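Local structure of ribonucleoside-diphosphate reductase (Pseudomonas aeruginosa, 5IM3) at residues L809-M823 against V834-Y848. The protein probably catalyses the reduction of ribonucleoside diphosphates to deoxyribonucleotides for DNA synthesis and binds the allosteric nucleotide dATP. Residues are numbered along the deposited sequence; the frame is centred on the assembly and turned at random.
Sequences LVRDLKARGLWDPVM and VQQIERIPQDLKDLY
Arg839 runs past Leu818, the two side chains pointing in opposite directions, and delivers its guanidinium to the turn before helix 821-829. There NH2 donates to the syn lone pair of Asp820 OD2 at 2.8 Å, with the carboxylate oxygen tilted 23° from the guanidinium plane; the contacts of NH1 and NH2 with OD1 are weak. Asp820 is at the same time the N-cap of that helix, its OD1 accepting from Met823 N at 3.1 Å, so one carboxylate serves both the arginine and the first turn. Met823 CE lies over one face of the guanidinium. The methionine's bend at chi2 (61°) brings SD to Ile837 CD1 at 3.6 Å, and that at chi3 (64°) turns CE toward Arg839 and Ile840.

Between the polar ends, Leu813 CD2 meets Ile840 CD1 at 3.6 Å, the side chains crossing at about a right angle. Helices 809-815 and 842-847 run antiparallel here, their axes 11.5 Å apart. Where the first closes in a Schellman motif at Gly817, Arg816 and Asp843 approach from opposite directions and form a salt bridge, bent and modelled too short for its length to be trusted; Leu844 CD2 sits over one guanidinium face.

At the other end, Leu809 CA makes a CH-pi contact over the Tyr848 ring, 3.8 Å from its centroid, while Asp812 OD2 lies at the ring edge, 2.7 Å from Tyr848 OH. Asp812 OD1 is bonded to His673, and Tyr848 stacks on Tyr670, tying this end to the region of helix 665-672. Asp47 of the second subunit packs on Arg839. Within the barrel-domain family region, away from the nucleotide sites, this antiparallel helix pair and its flanking loops thus join an apolar centre to charged pairs, and Arg839 and the helix N-terminus that Asp820 caps would both probably favour its ionised form.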
loop_
_atom_site.group_PDB
_atom_site.type_symbol
_atom_site.label_atom_id
_atom_site.label_comp_id
_atom_site.label_asym_id
_atom_site.label_seq_id
_atom_site.Cartn_x
_atom_site.Cartn_y
_atom_site.Cartn_z
ATOM N N LEU A 809 -17.148 32.421 -22.018
ATOM C CA LEU A 809 -17.229 31.149 -22.732
ATOM C C LEU A 809 -18.524 31.050 -23.524
ATOM O O LEU A 809 -18.519 30.687 -24.708
ATOM C CB LEU A 809 -17.117 29.987 -21.744
ATOM C CG LEU A 809 -17.398 28.596 -22.328
ATOM C CD1 LEU A 809 -16.454 28.294 -23.478
ATOM C CD2 LEU A 809 -17.286 27.538 -21.246
ATOM N N VAL A 810 -19.651 31.363 -22.882
ATOM C CA VAL A 810 -20.939 31.288 -23.566
ATOM C C VAL A 810 -20.981 32.267 -24.732
ATOM O O VAL A 810 -21.558 31.974 -25.784
ATOM C CB VAL A 810 -22.097 31.528 -22.574
ATOM C CG1 VAL A 810 -21.829 32.716 -21.677
ATOM C CG2 VAL A 810 -23.407 31.743 -23.322
ATOM N N ARG A 811 -20.371 33.442 -24.569
ATOM C CA ARG A 811 -20.382 34.431 -25.642
ATOM C C ARG A 811 -19.630 33.919 -26.867
ATOM O O ARG A 811 -20.072 34.123 -28.005
ATOM C CB ARG A 811 -19.781 35.746 -25.146
ATOM C CG ARG A 811 -19.941 36.911 -26.110
ATOM C CD ARG A 811 -19.656 38.240 -25.427
ATOM N NE ARG A 811 -18.272 38.348 -24.966
ATOM C CZ ARG A 811 -17.268 38.819 -25.703
ATOM N NH1 ARG A 811 -17.478 39.230 -26.947
ATOM N NH2 ARG A 811 -16.045 38.878 -25.194
ATOM N N ASP A 812 -18.499 33.243 -26.656
ATOM C CA ASP A 812 -17.748 32.692 -27.781
ATOM C C ASP A 812 -18.481 31.514 -28.409
ATOM O O ASP A 812 -18.466 31.350 -29.633
ATOM C CB ASP A 812 -16.349 32.268 -27.331
ATOM C CG ASP A 812 -15.357 33.418 -27.323
ATOM O OD1 ASP A 812 -15.482 34.326 -28.170
ATOM O OD2 ASP A 812 -14.443 33.408 -26.471
ATOM N N LEU A 813 -19.124 30.677 -27.589
ATOM C CA LEU A 813 -19.876 29.547 -28.120
ATOM C C LEU A 813 -21.066 29.994 -28.952
ATOM O O LEU A 813 -21.513 29.241 -29.826
ATOM C CB LEU A 813 -20.351 28.640 -26.983
ATOM C CG LEU A 813 -19.250 27.921 -26.198
ATOM C CD1 LEU A 813 -19.830 27.185 -24.997
ATOM C CD2 LEU A 813 -18.489 26.960 -27.103
ATOM N N LYS A 814 -21.588 31.197 -28.708
ATOM C CA LYS A 814 -22.656 31.719 -29.554
ATOM C C LYS A 814 -22.135 32.044 -30.947
ATOM O O LYS A 814 -22.760 31.689 -31.953
ATOM C CB LYS A 814 -23.273 32.959 -28.913
ATOM C CG LYS A 814 -24.093 32.672 -27.679
ATOM C CD LYS A 814 -24.634 33.960 -27.106
ATOM C CE LYS A 814 -25.725 33.708 -26.094
ATOM N NZ LYS A 814 -26.424 34.973 -25.752
ATOM N N ALA A 815 -20.987 32.722 -31.024
ATOM C CA ALA A 815 -20.407 33.056 -32.320
ATOM C C ALA A 815 -20.199 31.809 -33.170
ATOM O O ALA A 815 -20.478 31.816 -34.375
ATOM C CB ALA A 815 -19.084 33.796 -32.122
ATOM N N ARG A 816 -19.712 30.727 -32.562
ATOM C CA ARG A 816 -19.549 29.464 -33.269
ATOM C C ARG A 816 -20.874 28.764 -33.541
ATOM O O ARG A 816 -20.888 27.767 -34.272
ATOM C CB ARG A 816 -18.644 28.527 -32.466
ATOM C CG ARG A 816 -17.277 29.097 -32.119
ATOM C CD ARG A 816 -16.386 29.213 -33.345
ATOM N NE ARG A 816 -14.986 29.396 -32.974
ATOM C CZ ARG A 816 -14.456 30.555 -32.600
ATOM N NH1 ARG A 816 -15.210 31.645 -32.541
ATOM N NH2 ARG A 816 -13.171 30.625 -32.275
ATOM N N GLY A 817 -21.978 29.255 -32.983
ATOM C CA GLY A 817 -23.233 28.536 -33.060
ATOM C C GLY A 817 -23.273 27.279 -32.225
ATOM O O GLY A 817 -24.053 26.371 -32.525
ATOM N N LEU A 818 -22.452 27.202 -31.174
ATOM C CA LEU A 818 -22.317 26.007 -30.350
ATOM C C LEU A 818 -22.934 26.175 -28.964
ATOM O O LEU A 818 -22.586 25.430 -28.042
ATOM C CB LEU A 818 -20.842 25.621 -30.214
ATOM C CG LEU A 818 -20.092 25.217 -31.488
ATOM C CD1 LEU A 818 -18.599 25.090 -31.201
ATOM C CD2 LEU A 818 -20.638 23.916 -32.056
ATOM N N TRP A 819 -23.838 27.137 -28.791
ATOM C CA TRP A 819 -24.521 27.349 -27.518
ATOM C C TRP A 819 -25.944 26.818 -27.642
ATOM O O TRP A 819 -26.793 27.434 -28.298
ATOM C CB TRP A 819 -24.510 28.826 -27.129
ATOM C CG TRP A 819 -25.092 29.090 -25.766
ATOM C CD1 TRP A 819 -26.203 29.830 -25.481
ATOM C CD2 TRP A 819 -24.599 28.606 -24.507
ATOM N NE1 TRP A 819 -26.428 29.844 -24.125
ATOM C CE2 TRP A 819 -25.460 29.100 -23.505
ATOM C CE3 TRP A 819 -23.513 27.809 -24.130
ATOM C CZ2 TRP A 819 -25.267 28.823 -22.152
ATOM C CZ3 TRP A 819 -23.325 27.535 -22.781
ATOM C CH2 TRP A 819 -24.199 28.041 -21.812
ATOM N N ASP A 820 -26.203 25.677 -27.013
ATOM C CA ASP A 820 -27.491 25.005 -27.111
ATOM C C ASP A 820 -27.649 24.105 -25.894
ATOM O O ASP A 820 -26.704 23.936 -25.111
ATOM C CB ASP A 820 -27.606 24.201 -28.419
ATOM C CG ASP A 820 -26.337 23.446 -28.758
ATOM O OD1 ASP A 820 -25.761 22.803 -27.857
ATOM O OD2 ASP A 820 -25.919 23.495 -29.932
ATOM N N PRO A 821 -28.839 23.530 -25.690
ATOM C CA PRO A 821 -29.047 22.691 -24.497
ATOM C C PRO A 821 -28.044 21.559 -24.328
ATOM O O PRO A 821 -27.610 21.309 -23.195
ATOM C CB PRO A 821 -30.471 22.164 -24.704
ATOM C CG PRO A 821 -31.151 23.253 -25.446
ATOM C CD PRO A 821 -30.111 23.839 -26.367
ATOM N N VAL A 822 -27.661 20.863 -25.401
ATOM C CA VAL A 822 -26.738 19.740 -25.239
ATOM C C VAL A 822 -25.382 20.234 -24.750
ATOM O O VAL A 822 -24.737 19.588 -23.916
ATOM C CB VAL A 822 -26.613 18.935 -26.548
ATOM C CG1 VAL A 822 -27.962 18.351 -26.951
ATOM C CG2 VAL A 822 -26.049 19.793 -27.663
ATOM N N MET A 823 -24.929 21.388 -25.249
ATOM C CA MET A 823 -23.675 21.957 -24.770
ATOM C C MET A 823 -23.745 22.250 -23.277
ATOM O O MET A 823 -22.783 22.003 -22.542
ATOM C CB MET A 823 -23.344 23.229 -25.551
ATOM C CG MET A 823 -22.076 23.940 -25.091
ATOM S SD MET A 823 -20.586 22.933 -25.249
ATOM C CE MET A 823 -20.500 22.714 -27.027
ATOM N N VAL A 834 -14.054 22.528 -20.923
ATOM C CA VAL A 834 -14.319 22.420 -22.356
ATOM C C VAL A 834 -13.367 21.455 -23.039
ATOM O O VAL A 834 -13.566 21.131 -24.221
ATOM C CB VAL A 834 -14.237 23.791 -23.057
ATOM C CG1 VAL A 834 -15.352 24.698 -22.563
ATOM C CG2 VAL A 834 -12.865 24.436 -22.837
ATOM N N GLN A 835 -12.333 20.992 -22.344
ATOM C CA GLN A 835 -11.528 19.901 -22.860
ATOM C C GLN A 835 -12.408 18.677 -23.096
ATOM O O GLN A 835 -13.476 18.518 -22.498
ATOM C CB GLN A 835 -10.397 19.560 -21.887
ATOM C CG GLN A 835 -9.017 20.039 -22.330
ATOM C CD GLN A 835 -8.935 21.544 -22.498
ATOM O OE1 GLN A 835 -9.514 22.301 -21.721
ATOM N NE2 GLN A 835 -8.219 21.983 -23.527
ATOM N N GLN A 836 -11.952 17.817 -24.002
ATOM C CA GLN A 836 -12.593 16.529 -24.273
ATOM C C GLN A 836 -14.108 16.661 -24.445
ATOM O O GLN A 836 -14.881 15.804 -24.010
ATOM C CB GLN A 836 -12.248 15.504 -23.185
ATOM C CG GLN A 836 -12.880 15.739 -21.818
ATOM C CD GLN A 836 -12.547 14.625 -20.839
ATOM O OE1 GLN A 836 -12.006 13.587 -21.225
ATOM N NE2 GLN A 836 -12.871 14.834 -19.565
ATOM N N ILE A 837 -14.544 17.733 -25.100
ATOM C CA ILE A 837 -15.854 17.763 -25.743
ATOM C C ILE A 837 -15.610 18.104 -27.209
ATOM O O ILE A 837 -15.070 19.171 -27.527
ATOM C CB ILE A 837 -16.842 18.727 -25.068
ATOM C CG1 ILE A 837 -16.639 20.164 -25.520
ATOM C CG2 ILE A 837 -16.744 18.635 -23.540
ATOM C CD1 ILE A 837 -17.503 21.120 -24.714
ATOM N N GLU A 838 -15.985 17.175 -28.084
ATOM C CA GLU A 838 -15.549 17.198 -29.479
ATOM C C GLU A 838 -15.991 18.461 -30.210
ATOM O O GLU A 838 -15.240 19.009 -31.022
ATOM C CB GLU A 838 -16.076 15.953 -30.204
ATOM C CG GLU A 838 -17.606 15.879 -30.340
ATOM C CD GLU A 838 -18.329 15.879 -29.001
ATOM O OE1 GLU A 838 -17.811 15.253 -28.049
ATOM O OE2 GLU A 838 -19.390 16.528 -28.885
ATOM N N ARG A 839 -17.213 18.932 -29.950
ATOM C CA ARG A 839 -17.789 19.985 -30.778
ATOM C C ARG A 839 -17.073 21.323 -30.639
ATOM O O ARG A 839 -17.178 22.160 -31.541
ATOM C CB ARG A 839 -19.268 20.155 -30.445
ATOM C CG ARG A 839 -20.139 19.020 -30.965
ATOM C CD ARG A 839 -21.535 19.115 -30.397
ATOM N NE ARG A 839 -22.191 20.359 -30.793
ATOM C CZ ARG A 839 -22.964 21.095 -29.999
ATOM N NH1 ARG A 839 -23.184 20.736 -28.740
ATOM N NH2 ARG A 839 -23.511 22.210 -30.465
ATOM N N ILE A 840 -16.355 21.550 -29.548
ATOM C CA ILE A 840 -15.673 22.832 -29.355
ATOM C C ILE A 840 -14.337 22.796 -30.092
ATOM O O ILE A 840 -13.550 21.859 -29.883
ATOM C CB ILE A 840 -15.477 23.119 -27.871
ATOM C CG1 ILE A 840 -16.794 23.633 -27.281
ATOM C CG2 ILE A 840 -14.354 24.141 -27.644
ATOM C CD1 ILE A 840 -16.662 24.171 -25.847
ATOM N N PRO A 841 -14.040 23.776 -30.944
ATOM C CA PRO A 841 -12.761 23.760 -31.662
ATOM C C PRO A 841 -11.584 23.969 -30.721
ATOM O O PRO A 841 -11.725 24.446 -29.593
ATOM C CB PRO A 841 -12.893 24.917 -32.658
ATOM C CG PRO A 841 -13.911 25.823 -32.057
ATOM C CD PRO A 841 -14.869 24.932 -31.325
ATOM N N GLN A 842 -10.400 23.603 -31.215
ATOM C CA GLN A 842 -9.220 23.564 -30.359
ATOM C C GLN A 842 -8.820 24.952 -29.876
ATOM O O GLN A 842 -8.244 25.082 -28.790
ATOM C CB GLN A 842 -8.054 22.904 -31.100
ATOM C CG GLN A 842 -6.875 22.541 -30.204
ATOM C CD GLN A 842 -7.233 21.511 -29.148
ATOM O OE1 GLN A 842 -8.025 20.601 -29.395
ATOM N NE2 GLN A 842 -6.653 21.653 -27.961
ATOM N N ASP A 843 -9.111 25.998 -30.655
ATOM C CA ASP A 843 -8.766 27.349 -30.221
ATOM C C ASP A 843 -9.540 27.748 -28.971
ATOM O O ASP A 843 -9.027 28.509 -28.141
ATOM C CB ASP A 843 -9.027 28.351 -31.345
ATOM C CG ASP A 843 -10.498 28.479 -31.679
ATOM O OD1 ASP A 843 -11.170 27.435 -31.811
ATOM O OD2 ASP A 843 -10.981 29.625 -31.804
ATOM N N LEU A 844 -10.771 27.253 -28.818
ATOM C CA LEU A 844 -11.546 27.538 -27.615
ATOM C C LEU A 844 -11.212 26.584 -26.478
ATOM O O LEU A 844 -11.312 26.968 -25.310
ATOM C CB LEU A 844 -13.044 27.480 -27.926
ATOM C CG LEU A 844 -13.713 28.821 -28.247
ATOM C CD1 LEU A 844 -12.889 29.627 -29.240
ATOM C CD2 LEU A 844 -15.124 28.595 -28.786
ATOM N N LYS A 845 -10.825 25.344 -26.788
ATOM C CA LYS A 845 -10.351 24.447 -25.739
ATOM C C LYS A 845 -9.139 25.039 -25.029
ATOM O O LYS A 845 -8.986 24.887 -23.811
ATOM C CB LYS A 845 -10.012 23.076 -26.324
ATOM C CG LYS A 845 -11.218 22.225 -26.701
ATOM C CD LYS A 845 -10.791 20.805 -27.047
ATOM C CE LYS A 845 -11.980 19.873 -27.164
ATOM N NZ LYS A 845 -12.832 20.205 -28.335
ATOM N N ASP A 846 -8.270 25.724 -25.777
ATOM C CA ASP A 846 -7.094 26.351 -25.185
ATOM C C ASP A 846 -7.454 27.643 -24.461
ATOM O O ASP A 846 -6.965 27.898 -23.355
ATOM C CB ASP A 846 -6.050 26.628 -26.269
ATOM C CG ASP A 846 -5.568 25.362 -26.950
ATOM O OD1 ASP A 846 -5.578 24.298 -26.294
ATOM O OD2 ASP A 846 -5.178 25.428 -28.136
ATOM N N LEU A 847 -8.312 28.466 -25.070
ATOM C CA LEU A 847 -8.636 29.764 -24.489
ATOM C C LEU A 847 -9.392 29.622 -23.178
ATOM O O LEU A 847 -9.253 30.472 -22.291
ATOM C CB LEU A 847 -9.453 30.589 -25.482
ATOM C CG LEU A 847 -9.964 31.940 -24.970
ATOM C CD1 LEU A 847 -8.808 32.852 -24.604
ATOM C CD2 LEU A 847 -10.859 32.587 -26.016
ATOM N N TYR A 848 -10.196 28.573 -23.034
ATOM C CA TYR A 848 -10.977 28.343 -21.829
ATOM C C TYR A 848 -10.454 27.155 -21.034
ATOM O O TYR A 848 -11.200 26.493 -20.313
ATOM C CB TYR A 848 -12.451 28.195 -22.181
ATOM C CG TYR A 848 -12.996 29.529 -22.608
ATOM C CD1 TYR A 848 -13.467 30.430 -21.676
ATOM C CD2 TYR A 848 -12.977 29.915 -23.935
ATOM C CE1 TYR A 848 -13.938 31.662 -22.053
ATOM C CE2 TYR A 848 -13.446 31.144 -24.321
ATOM C CZ TYR A 848 -13.924 32.018 -23.377
ATOM O OH TYR A 848 -14.397 33.253 -23.756
#